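Local coordinates for 5'-methylthioadenosine nucleosidase / s-adenosylhomocysteine nucleosidase (Brucella melitensis bv. 1, PDB 4PR3), which belongs to the phosphorylase superfamily of nucleosidases and phosphorylases and holds adenine in a pocket at the end of its central beta sheet, at residues V84-S89 with G186-S191; S104-R109 with E169-L174; A144-G149 with A163-M168. All coordinates share one frame; numbering follows the deposited sequence.

Contact 1: V84-S89 with G186-S191; sequences VISLGS and GLRGIS. With ADE (adenine), chain C.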
loop_
_atom_site.group_PDB
_atom_site.type_symbol
_atom_site.label_atom_id
_atom_site.label_comp_id
_atom_site.label_asym_id
_atom_site.label_seq_id
_atom_site.Cartn_x
_atom_site.Cartn_y
_atom_site.Cartn_z
ATOM N N VAL A 84 13.454 4.651 11.374
ATOM C CA VAL A 84 13.382 3.629 10.339
ATOM C C VAL A 84 14.104 4.117 9.086
ATOM O O VAL A 84 13.863 5.231 8.617
ATOM C CB VAL A 84 11.926 3.268 9.982
ATOM C CG1 VAL A 84 11.887 2.331 8.782
ATOM C CG2 VAL A 84 11.224 2.636 11.175
ATOM N N ILE A 85 14.999 3.292 8.557
ATOM C CA ILE A 85 15.709 3.643 7.334
ATOM C C ILE A 85 15.279 2.762 6.167
ATOM O O ILE A 85 15.580 1.569 6.129
ATOM C CB ILE A 85 17.244 3.537 7.491
ATOM C CG1 ILE A 85 17.744 4.446 8.616
ATOM C CG2 ILE A 85 17.935 3.892 6.188
ATOM C CD1 ILE A 85 17.911 3.742 9.946
ATOM N N SER A 86 14.572 3.361 5.216
ATOM C CA SER A 86 14.243 2.687 3.970
ATOM C C SER A 86 15.372 2.907 2.973
ATOM O O SER A 86 15.712 4.043 2.650
ATOM C CB SER A 86 12.929 3.229 3.404
ATOM O OG SER A 86 12.742 2.830 2.059
ATOM N N LEU A 87 15.963 1.823 2.489
ATOM C CA LEU A 87 17.047 1.946 1.523
ATOM C C LEU A 87 17.020 0.833 0.480
ATOM O O LEU A 87 16.521 -0.259 0.735
ATOM C CB LEU A 87 18.407 2.006 2.225
ATOM C CG LEU A 87 19.037 0.699 2.707
ATOM C CD1 LEU A 87 20.478 0.950 3.103
ATOM C CD2 LEU A 87 18.259 0.101 3.872
ATOM N N GLY A 88 17.566 1.123 -0.695
ATOM C CA GLY A 88 17.536 0.199 -1.813
ATOM C C GLY A 88 17.996 0.905 -3.071
ATOM O O GLY A 88 18.740 1.882 -3.003
ATOM N N SER A 89 17.566 0.418 -4.227
ATOM C CA SER A 89 17.945 1.070 -5.472
ATOM C C SER A 89 16.819 1.948 -6.003
ATOM O O SER A 89 15.710 1.954 -5.464
ATOM C CB SER A 89 18.335 0.027 -6.523
ATOM O OG SER A 89 17.244 -0.828 -6.812
ATOM N N GLY A 186 15.257 8.002 4.005
ATOM C CA GLY A 186 15.556 7.226 2.811
ATOM C C GLY A 186 16.972 7.327 2.269
ATOM O O GLY A 186 17.628 8.359 2.404
ATOM N N LEU A 187 17.424 6.258 1.617
ATOM C CA LEU A 187 18.689 6.242 0.884
ATOM C C LEU A 187 18.516 5.434 -0.398
ATOM O O LEU A 187 18.049 4.300 -0.355
ATOM C CB LEU A 187 19.810 5.631 1.729
ATOM C CG LEU A 187 20.309 6.389 2.962
ATOM C CD1 LEU A 187 21.354 5.565 3.704
ATOM C CD2 LEU A 187 20.873 7.753 2.581
ATOM N N ARG A 188 18.900 6.008 -1.533
ATOM C CA ARG A 188 18.714 5.342 -2.821
ATOM C C ARG A 188 19.935 5.450 -3.728
ATOM O O ARG A 188 20.407 6.551 -4.015
ATOM C CB ARG A 188 17.501 5.928 -3.543
ATOM C CG ARG A 188 16.177 5.616 -2.886
ATOM C CD ARG A 188 15.837 4.150 -3.041
ATOM N NE ARG A 188 14.914 3.698 -2.009
ATOM C CZ ARG A 188 14.407 2.474 -1.954
ATOM N NH1 ARG A 188 14.729 1.584 -2.883
ATOM N NH2 ARG A 188 13.578 2.142 -0.975
ATOM N N GLY A 189 20.455 4.306 -4.169
ATOM C CA GLY A 189 21.459 4.291 -5.219
ATOM C C GLY A 189 20.800 4.167 -6.581
ATOM O O GLY A 189 19.776 3.503 -6.713
ATOM N N ILE A 190 21.402 4.761 -7.607
ATOM C CA ILE A 190 20.789 4.743 -8.932
ATOM C C ILE A 190 21.297 3.558 -9.740
ATOM O O ILE A 190 22.459 3.512 -10.138
ATOM C CB ILE A 190 21.036 6.060 -9.692
ATOM C CG1 ILE A 190 20.200 7.174 -9.073
ATOM C CG2 ILE A 190 20.640 5.924 -11.150
ATOM C CD1 ILE A 190 18.723 6.880 -9.135
ATOM N N SER A 191 20.408 2.595 -9.960
ATOM C CA SER A 191 20.760 1.343 -10.617
ATOM C C SER A 191 20.487 1.320 -12.121
ATOM O O SER A 191 20.929 0.400 -12.813
ATOM C CB SER A 191 20.029 0.178 -9.943
ATOM O OG SER A 191 18.628 0.394 -9.933
HETATM N N9 ADE C . 13.983 0.651 -8.588
HETATM C C8 ADE C . 15.129 0.590 -9.331
HETATM N N7 ADE C . 14.973 0.980 -10.573
HETATM C C5 ADE C . 13.632 1.320 -10.650
HETATM C C6 ADE C . 12.836 1.808 -11.704
HETATM N N6 ADE C . 13.303 2.044 -12.934
HETATM N N1 ADE C . 11.533 2.042 -11.447
HETATM C C2 ADE C . 11.063 1.803 -10.217
HETATM N N3 ADE C . 11.713 1.344 -9.149
HETATM C C4 ADE C . 13.006 1.120 -9.436
HETATM O O HOH W 1 14.321 5.367 0.381
#
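The guanidinium of Arg188 lies against strand 84-89 with one face on the peptide between Leu87 and Gly88, where Gly88 N sits 3.7 Å from Arg188 CZ. The chain gets there by bending at chi2 (-70°), which swings the flat group back over the neighbouring strand; Gly88, with no side chain, leaves its main chain bare beneath it. The polar atoms gather round the edge. Arg188 NH1 donates to Ser89 O (2.8 Å, 149° at the hydrogen), a little out of the guanidinium plane, and Arg188 NH2 donates to Ser86 OG at 3.2 Å. At the third edge position, Arg188 NE gives its hydrogen to a water at 3.0 Å, and that water donates in turn to Ser86 O. These grips fix the group both in position and in rotation.

Beneath it the two strands run parallel, at 10° to each other, joined by Leu187 N to Ser86 O, Gly88 N to Leu187 O and Gly189 N to Gly88 O. On the reverse face Leu87 CB meets Leu187 CB at 3.9 Å, and both leucines pack on helix 207-226. At the C-terminal end Ser89 and Ser191 draw together, and the OG of each reaches within 3.6 Å of adenine C8.

Within these two segments Arg188 and Ser86 thus share one face, while the two leucines, joined toward the end by Ser89, take the other. A carbonyl, a hydroxyl and a water satisfy N-H groups of the buried arginine, which probably eases the burial of its charge, and a long, weak ion pair with Asp167 probably balances part of it.

Contact 2: S104-R109 with E169-L174; sequences SSVSYR and ETYACL. With PO4 (phosphate ion), chain D.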
loop_
_atom_site.group_PDB
_atom_site.type_symbol
_atom_site.label_atom_id
_atom_site.label_comp_id
_atom_site.label_asym_id
_atom_site.label_seq_id
_atom_site.Cartn_x
_atom_site.Cartn_y
_atom_site.Cartn_z
ATOM N N SER A 104 15.043 13.607 0.029
ATOM C CA SER A 104 14.618 14.881 0.595
ATOM C C SER A 104 13.100 14.953 0.709
ATOM O O SER A 104 12.561 15.516 1.660
ATOM C CB SER A 104 15.147 16.042 -0.251
ATOM O OG SER A 104 14.680 15.964 -1.588
ATOM N N SER A 105 12.415 14.390 -0.281
ATOM C CA SER A 105 10.961 14.353 -0.282
ATOM C C SER A 105 10.461 13.185 -1.115
ATOM O O SER A 105 11.155 12.718 -2.017
ATOM C CB SER A 105 10.396 15.658 -0.825
ATOM O OG SER A 105 10.805 15.852 -2.162
ATOM N N VAL A 106 9.254 12.716 -0.811
ATOM C CA VAL A 106 8.680 11.586 -1.529
ATOM C C VAL A 106 7.242 11.873 -1.956
ATOM O O VAL A 106 6.510 12.600 -1.284
ATOM C CB VAL A 106 8.756 10.277 -0.693
ATOM C CG1 VAL A 106 7.788 10.320 0.465
ATOM C CG2 VAL A 106 8.493 9.057 -1.567
ATOM N N SER A 107 6.852 11.320 -3.097
ATOM C CA SER A 107 5.492 11.459 -3.587
ATOM C C SER A 107 4.980 10.110 -4.091
ATOM O O SER A 107 5.762 9.181 -4.295
ATOM C CB SER A 107 5.425 12.522 -4.684
ATOM O OG SER A 107 6.343 12.239 -5.724
ATOM N N TYR A 108 3.667 10.011 -4.271
ATOM C CA TYR A 108 3.014 8.771 -4.674
ATOM C C TYR A 108 2.414 8.967 -6.061
ATOM O O TYR A 108 1.391 9.634 -6.208
ATOM C CB TYR A 108 1.905 8.468 -3.665
ATOM C CG TYR A 108 1.204 7.135 -3.803
ATOM C CD1 TYR A 108 1.785 6.073 -4.488
ATOM C CD2 TYR A 108 -0.049 6.943 -3.238
ATOM C CE1 TYR A 108 1.131 4.857 -4.597
ATOM C CE2 TYR A 108 -0.708 5.741 -3.345
ATOM C CZ TYR A 108 -0.118 4.701 -4.023
ATOM O OH TYR A 108 -0.793 3.507 -4.118
ATOM N N ARG A 109 3.021 8.364 -7.077
ATOM C CA ARG A 109 2.630 8.668 -8.455
ATOM C C ARG A 109 1.421 7.872 -8.932
ATOM O O ARG A 109 0.835 8.188 -9.968
ATOM C CB ARG A 109 3.807 8.486 -9.416
ATOM C CG ARG A 109 4.381 7.090 -9.423
ATOM C CD ARG A 109 5.459 6.933 -10.476
ATOM N NE ARG A 109 5.986 5.574 -10.483
ATOM C CZ ARG A 109 7.016 5.166 -9.752
ATOM N NH1 ARG A 109 7.648 6.018 -8.957
ATOM N NH2 ARG A 109 7.420 3.907 -9.825
ATOM N N GLU A 169 8.698 1.634 -3.191
ATOM C CA GLU A 169 8.487 1.344 -1.768
ATOM C C GLU A 169 8.281 2.556 -0.859
ATOM O O GLU A 169 7.298 2.629 -0.128
ATOM C CB GLU A 169 9.595 0.448 -1.205
ATOM C CG GLU A 169 9.453 -1.019 -1.583
ATOM C CD GLU A 169 10.035 -1.328 -2.949
ATOM O OE1 GLU A 169 11.123 -0.793 -3.268
ATOM O OE2 GLU A 169 9.404 -2.103 -3.701
ATOM N N THR A 170 9.251 3.464 -0.877
ATOM C CA THR A 170 9.435 4.481 0.158
ATOM C C THR A 170 8.184 5.212 0.651
ATOM O O THR A 170 7.992 5.334 1.858
ATOM C CB THR A 170 10.474 5.520 -0.300
ATOM O OG1 THR A 170 11.690 4.848 -0.645
ATOM C CG2 THR A 170 10.753 6.536 0.798
ATOM N N TYR A 171 7.331 5.687 -0.253
ATOM C CA TYR A 171 6.123 6.394 0.179
ATOM C C TYR A 171 5.227 5.508 1.045
ATOM O O TYR A 171 4.581 5.983 1.976
ATOM C CB TYR A 171 5.329 6.945 -1.010
ATOM C CG TYR A 171 4.036 7.617 -0.603
ATOM C CD1 TYR A 171 4.001 8.974 -0.297
ATOM C CD2 TYR A 171 2.851 6.894 -0.516
ATOM C CE1 TYR A 171 2.823 9.586 0.085
ATOM C CE2 TYR A 171 1.675 7.497 -0.134
ATOM C CZ TYR A 171 1.665 8.842 0.165
ATOM O OH TYR A 171 0.485 9.437 0.545
ATOM N N ALA A 172 5.185 4.221 0.728
ATOM C CA ALA A 172 4.410 3.279 1.520
ATOM C C ALA A 172 5.027 3.113 2.909
ATOM O O ALA A 172 4.314 2.934 3.897
ATOM C CB ALA A 172 4.315 1.944 0.811
ATOM N N CYS A 173 6.355 3.174 2.976
ATOM C CA CYS A 173 7.058 3.100 4.251
ATOM C C CYS A 173 6.732 4.314 5.103
ATOM O O CYS A 173 6.525 4.199 6.312
ATOM C CB CYS A 173 8.569 3.024 4.033
ATOM S SG CYS A 173 9.135 1.526 3.203
ATOM N N LEU A 174 6.685 5.475 4.458
ATOM C CA LEU A 174 6.421 6.734 5.137
ATOM C C LEU A 174 5.076 6.728 5.844
ATOM O O LEU A 174 4.989 7.060 7.028
ATOM C CB LEU A 174 6.474 7.896 4.146
ATOM C CG LEU A 174 6.249 9.270 4.781
ATOM C CD1 LEU A 174 7.302 9.534 5.846
ATOM C CD2 LEU A 174 6.260 10.361 3.730
HETATM P P PO4 D . 5.707 12.656 -9.498
HETATM O O1 PO4 D . 4.617 12.298 -8.514
HETATM O O2 PO4 D . 6.183 11.394 -10.174
HETATM O O3 PO4 D . 5.166 13.608 -10.541
HETATM O O4 PO4 D . 6.862 13.300 -8.762
#
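Val106 is the bump here, standing up from its strand into the first turn of helix 170-174. Its CG2 settles between Thr170 CG2 and Tyr171 CB, 3.8 Å from the latter, while CG1 lies at the edge of the Tyr171 ring and slides past Leu174 CD2 at 3.6 Å. Two residues along, Tyr108 CB rests on the flat face of the Tyr171 ring, over its middle, 3.6 Å from the centroid and only 9° off the ring normal, a CH-pi contact. With Tyr171 CG anti to the backbone N, that ring reaches out to meet it.

The strand belongs to the central sheet of the phosphorylase-superfamily alpha/beta fold, and helix 170-180 packs across one side of it, the axes of the short segments 8.0 Å apart and close to perpendicular, at 100°.

Beyond the CB, the two tyrosine rings are almost parallel, at 16°, but slid so far apart that they barely overlap; Tyr108 CD2 and Tyr171 CE2 come to 3.6 Å. Val61 of the second subunit packs on both tyrosines, which places them at the dimer interface. Thr170 turns its methyl to Val106, whereas its OG1 bonds to Asp167.

Contact 3: A144-G149 with A163-M168; sequences ASLSTG and ADMVDM. With ADE (adenine), chain C; PO4 (phosphate ion), chain D.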
loop_
_atom_site.group_PDB
_atom_site.type_symbol
_atom_site.label_atom_id
_atom_site.label_comp_id
_atom_site.label_asym_id
_atom_site.label_seq_id
_atom_site.Cartn_x
_atom_site.Cartn_y
_atom_site.Cartn_z
ATOM N N ALA A 144 17.882 14.097 -3.107
ATOM C CA ALA A 144 17.052 13.969 -4.297
ATOM C C ALA A 144 15.591 13.763 -3.920
ATOM O O ALA A 144 15.284 13.152 -2.899
ATOM C CB ALA A 144 17.537 12.816 -5.159
ATOM N N SER A 145 14.695 14.286 -4.749
ATOM C CA SER A 145 13.269 14.049 -4.584
ATOM C C SER A 145 12.924 12.674 -5.152
ATOM O O SER A 145 13.542 12.220 -6.116
ATOM C CB SER A 145 12.467 15.135 -5.296
ATOM O OG SER A 145 12.858 15.236 -6.655
ATOM N N LEU A 146 11.942 12.013 -4.553
ATOM C CA LEU A 146 11.629 10.639 -4.922
ATOM C C LEU A 146 10.157 10.445 -5.261
ATOM O O LEU A 146 9.282 11.096 -4.690
ATOM C CB LEU A 146 12.045 9.686 -3.798
ATOM C CG LEU A 146 11.830 8.183 -3.987
ATOM C CD1 LEU A 146 12.575 7.671 -5.209
ATOM C CD2 LEU A 146 12.272 7.437 -2.745
ATOM N N SER A 147 9.900 9.547 -6.206
ATOM C CA SER A 147 8.545 9.154 -6.568
ATOM C C SER A 147 8.365 7.656 -6.328
ATOM O O SER A 147 9.214 6.853 -6.716
ATOM C CB SER A 147 8.273 9.489 -8.035
ATOM O OG SER A 147 6.958 9.128 -8.412
ATOM N N THR A 148 7.265 7.283 -5.681
ATOM C CA THR A 148 6.967 5.876 -5.421
ATOM C C THR A 148 5.743 5.416 -6.209
ATOM O O THR A 148 4.734 6.119 -6.261
ATOM C CB THR A 148 6.735 5.609 -3.913
ATOM O OG1 THR A 148 7.952 5.827 -3.185
ATOM C CG2 THR A 148 6.261 4.180 -3.673
ATOM N N GLY A 149 5.845 4.241 -6.826
ATOM C CA GLY A 149 4.739 3.655 -7.563
ATOM C C GLY A 149 4.923 2.160 -7.762
ATOM O O GLY A 149 6.008 1.630 -7.544
ATOM N N ALA A 163 9.703 14.076 -10.110
ATOM C CA ALA A 163 10.753 13.765 -9.146
ATOM C C ALA A 163 12.071 13.423 -9.836
ATOM O O ALA A 163 12.091 13.096 -11.020
ATOM C CB ALA A 163 10.314 12.626 -8.233
ATOM N N ASP A 164 13.170 13.516 -9.091
ATOM C CA ASP A 164 14.495 13.206 -9.622
ATOM C C ASP A 164 14.681 11.716 -9.880
ATOM O O ASP A 164 15.342 11.321 -10.838
ATOM C CB ASP A 164 15.589 13.683 -8.662
ATOM C CG ASP A 164 15.596 15.184 -8.479
ATOM O OD1 ASP A 164 15.098 15.893 -9.381
ATOM O OD2 ASP A 164 16.106 15.653 -7.434
HETATM N N MSE A 165 14.109 10.891 -9.010
HETATM C CA MSE A 165 14.284 9.445 -9.097
HETATM C C MSE A 165 13.001 8.699 -8.731
HETATM O O MSE A 165 12.071 9.286 -8.175
HETATM C CB MSE A 165 15.445 8.991 -8.208
HETATM C CG MSE A 165 15.506 9.706 -6.869
HETATM SE SE MSE A 165 16.783 8.935 -5.609
HETATM C CE MSE A 165 18.408 9.136 -6.612
ATOM N N VAL A 166 12.954 7.410 -9.057
ATOM C CA VAL A 166 11.753 6.606 -8.844
ATOM C C VAL A 166 12.036 5.308 -8.081
ATOM O O VAL A 166 13.064 4.663 -8.290
ATOM C CB VAL A 166 11.054 6.261 -10.188
ATOM C CG1 VAL A 166 10.601 7.526 -10.898
ATOM C CG2 VAL A 166 11.976 5.453 -11.085
ATOM N N ASP A 167 11.122 4.936 -7.190
ATOM C CA ASP A 167 11.193 3.638 -6.525
ATOM C C ASP A 167 9.800 3.043 -6.344
ATOM O O ASP A 167 8.797 3.652 -6.717
ATOM C CB ASP A 167 11.904 3.745 -5.173
ATOM C CG ASP A 167 10.963 4.128 -4.044
ATOM O OD1 ASP A 167 10.113 5.025 -4.251
ATOM O OD2 ASP A 167 11.075 3.527 -2.949
HETATM N N MSE A 168 9.745 1.824 -5.822
HETATM C CA MSE A 168 8.471 1.153 -5.578
HETATM C C MSE A 168 7.960 1.063 -4.137
HETATM O O MSE A 168 6.910 0.473 -3.893
HETATM C CB MSE A 168 8.485 -0.205 -6.259
HETATM C CG MSE A 168 8.800 -0.061 -7.729
HETATM SE SE MSE A 168 9.155 -1.741 -8.583
HETATM C CE MSE A 168 7.449 -2.610 -8.193
HETATM N N9 ADE C . 13.983 0.651 -8.588
HETATM C C8 ADE C . 15.129 0.590 -9.331
HETATM N N7 ADE C . 14.973 0.980 -10.573
HETATM C C5 ADE C . 13.632 1.320 -10.650
HETATM C C6 ADE C . 12.836 1.808 -11.704
HETATM N N6 ADE C . 13.303 2.044 -12.934
HETATM N N1 ADE C . 11.533 2.042 -11.447
HETATM C C2 ADE C . 11.063 1.803 -10.217
HETATM N N3 ADE C . 11.713 1.344 -9.149
HETATM C C4 ADE C . 13.006 1.120 -9.436
HETATM P P PO4 D . 5.707 12.656 -9.498
HETATM O O1 PO4 D . 4.617 12.298 -8.514
HETATM O O2 PO4 D . 6.183 11.394 -10.174
HETATM O O3 PO4 D . 5.166 13.608 -10.541
HETATM O O4 PO4 D . 6.862 13.300 -8.762
#
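Asp167 OD1 takes the hydroxyl hydrogen of Thr148 on its syn lone pair, the one on the side of the other carboxylate oxygen. The Leu146 and Asp167 side chains cross at about a right angle, with Leu146 CD2 3.6 Å from Asp167 OD1. Between the main chains, Asp167 N donates to Ser147 O, with Ser147 N to Met165 O and Gly149 N to Asp167 O continuing the parallel pairing. Where the segments enter, Ser145 OG accepts from Asp164 N at 3.0 Å.

The next shell fixes these groups. Asp167 OD2 accepts from Glu169 N, and Thr148 OG1 accepts from Tyr171 N, tying both to the start of helix 170-180. On the other face Ser147 OG, anti to its own N (chi1 -180°), donates to O2 of a phosphate at 3.0 Å, probably a crystallisation ion, and is bonded to Arg109 as well.

As the strand ends, it meets the base: Val166 CG2 lies 3.5 Å from adenine N1, and CG of Met168, a selenomethionine, 3.5 Å from adenine N3. The arrangement is a ligand pocket at the C-terminal end of parallel strands, here the adenine site.

All three contacts are buried. Contact 1 is nearest the chain centre; contacts 2 and 3 both reach the second subunit, contact 2 through more residues, and contact 3 has partly exposed residues where its segments enter. One mixed sheet carries them: strand 184-192 of contact 1 lies beside strand 100-108 of contact 2, which in turn pairs with strand 142-148 of contact 3. Contacts 1 and 3 are parallel strand pairs rich in hydrogen bonds, and both touch adenine; contact 2 is strand against helix, without a hydrogen bond across it. Asp167 marks the polar junction where the three contacts meet. Contacts 2 and 3 share the phosphate.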